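Local atomic coordinates of piwi domain-containing protein (PDB entry 5THE), a protein that is the C-terminal lobe, with its Piwi domain, of a budding yeast Argonaute and probably binds RNA. Residues Q469-C472 against N473-Y477. Numbering follows the deposited sequence.
Sequences QEIC and NNLCY
E470 and N474, one helical turn apart, lie side by side and point the same way, yet their polar ends are joined through water. E470 CG, anti to the backbone N (chi1 -170°), sits beside the N474 amide, 3.9 Å from ND2; the extended chain carries the carboxylate past it to the waters, its plane 81° from the amide. Water 2 lies 2.8 Å from E470 OE2 and 2.9 Å from N474 OD1 and can bridge them. Water 1 also reaches E470 OE2 and accepts a weak bond from N474 ND2. With an alanine in place of N474, both waters would probably lose their amide partner and the E470 carboxylate would be freer to turn. In the backbone, N474 N bonds E470 O at 2.7 Å and L475 N bonds I471 O at 2.8 Å; C476 N to C472 O is weak at 3.4 Å, and C476 N also bonds N473 O at 3.0 Å. On the apolar flank, I471 CG2 packs alongside L475 CD1 at 3.7 Å. Within the RNase H-like Piwi domain, this flank lies on strand 339-344, through M340 and F342, while C472 rests on strands 435-440 and 452-459 as well as on F342.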
loop_
_atom_site.group_PDB
_atom_site.type_symbol
_atom_site.label_atom_id
_atom_site.label_comp_id
_atom_site.label_asym_id
_atom_site.label_seq_id
_atom_site.Cartn_x
_atom_site.Cartn_y
_atom_site.Cartn_z
ATOM N N GLN A 469 16.314 8.623 -5.945
ATOM C CA GLN A 469 16.643 7.536 -5.030
ATOM C C GLN A 469 16.232 7.879 -3.613
ATOM O O GLN A 469 15.835 6.990 -2.850
ATOM C CB GLN A 469 18.138 7.202 -5.105
ATOM C CG GLN A 469 18.491 6.531 -6.432
ATOM C CD GLN A 469 19.981 6.531 -6.759
ATOM O OE1 GLN A 469 20.809 6.855 -5.934
ATOM N NE2 GLN A 469 20.310 6.181 -7.972
ATOM N N GLU A 470 16.296 9.161 -3.249
ATOM C CA GLU A 470 15.887 9.531 -1.907
ATOM C C GLU A 470 14.378 9.390 -1.749
ATOM O O GLU A 470 13.900 8.874 -0.736
ATOM C CB GLU A 470 16.347 10.960 -1.594
ATOM C CG GLU A 470 16.168 11.349 -0.129
ATOM C CD GLU A 470 16.692 12.723 0.192
ATOM O OE1 GLU A 470 17.223 13.414 -0.705
ATOM O OE2 GLU A 470 16.567 13.109 1.368
ATOM N N ILE A 471 13.624 9.845 -2.753
ATOM C CA ILE A 471 12.170 9.698 -2.761
ATOM C C ILE A 471 11.767 8.231 -2.665
ATOM O O ILE A 471 10.918 7.851 -1.849
ATOM C CB ILE A 471 11.597 10.336 -4.035
ATOM C CG1 ILE A 471 11.539 11.842 -3.890
ATOM C CG2 ILE A 471 10.245 9.740 -4.402
ATOM C CD1 ILE A 471 10.823 12.414 -5.030
ATOM N N CYS A 472 12.322 7.402 -3.548
ATOM C CA CYS A 472 11.991 5.982 -3.542
ATOM C C CYS A 472 12.271 5.378 -2.183
ATOM O O CYS A 472 11.408 4.717 -1.592
ATOM C CB CYS A 472 12.789 5.264 -4.621
ATOM S SG CYS A 472 12.156 5.642 -6.262
ATOM N N ASN A 473 13.471 5.628 -1.655
ATOM C CA ASN A 473 13.820 5.086 -0.353
ATOM C C ASN A 473 12.906 5.645 0.730
ATOM O O ASN A 473 12.370 4.887 1.542
ATOM C CB ASN A 473 15.284 5.369 -0.025
ATOM C CG ASN A 473 15.720 4.686 1.255
ATOM O OD1 ASN A 473 15.557 3.471 1.403
ATOM N ND2 ASN A 473 16.226 5.460 2.203
ATOM N N ASN A 474 12.706 6.974 0.753
ATOM C CA ASN A 474 11.847 7.587 1.764
ATOM C C ASN A 474 10.439 7.009 1.727
ATOM O O ASN A 474 9.822 6.768 2.774
ATOM C CB ASN A 474 11.770 9.106 1.565
ATOM C CG ASN A 474 12.978 9.831 2.114
ATOM O OD1 ASN A 474 13.946 9.213 2.542
ATOM N ND2 ASN A 474 12.923 11.149 2.094
ATOM N N LEU A 475 9.902 6.805 0.528
ATOM C CA LEU A 475 8.532 6.334 0.435
ATOM C C LEU A 475 8.367 4.911 0.948
ATOM O O LEU A 475 7.232 4.474 1.151
ATOM C CB LEU A 475 8.045 6.443 -1.004
ATOM C CG LEU A 475 7.656 7.851 -1.446
ATOM C CD1 LEU A 475 7.375 7.870 -2.927
ATOM C CD2 LEU A 475 6.446 8.290 -0.669
ATOM N N CYS A 476 9.467 4.192 1.166
ATOM C CA CYS A 476 9.417 2.870 1.778
ATOM C C CYS A 476 9.146 2.926 3.273
ATOM O O CYS A 476 8.764 1.907 3.853
ATOM C CB CYS A 476 10.727 2.134 1.504
ATOM S SG CYS A 476 10.916 1.713 -0.258
ATOM N N TYR A 477 9.286 4.089 3.893
ATOM C CA TYR A 477 9.116 4.238 5.327
ATOM C C TYR A 477 7.719 4.700 5.727
ATOM O O TYR A 477 7.481 4.916 6.913
ATOM C CB TYR A 477 10.162 5.222 5.877
ATOM C CG TYR A 477 11.563 4.660 5.935
ATOM C CD1 TYR A 477 12.285 4.397 4.761
ATOM C CD2 TYR A 477 12.167 4.384 7.156
ATOM C CE1 TYR A 477 13.567 3.888 4.810
ATOM C CE2 TYR A 477 13.454 3.873 7.217
ATOM C CZ TYR A 477 14.142 3.632 6.040
ATOM O OH TYR A 477 15.403 3.122 6.106
HETATM O O HOH W 1 13.855 13.713 2.507
HETATM O O HOH W 2 15.914 11.169 3.314
#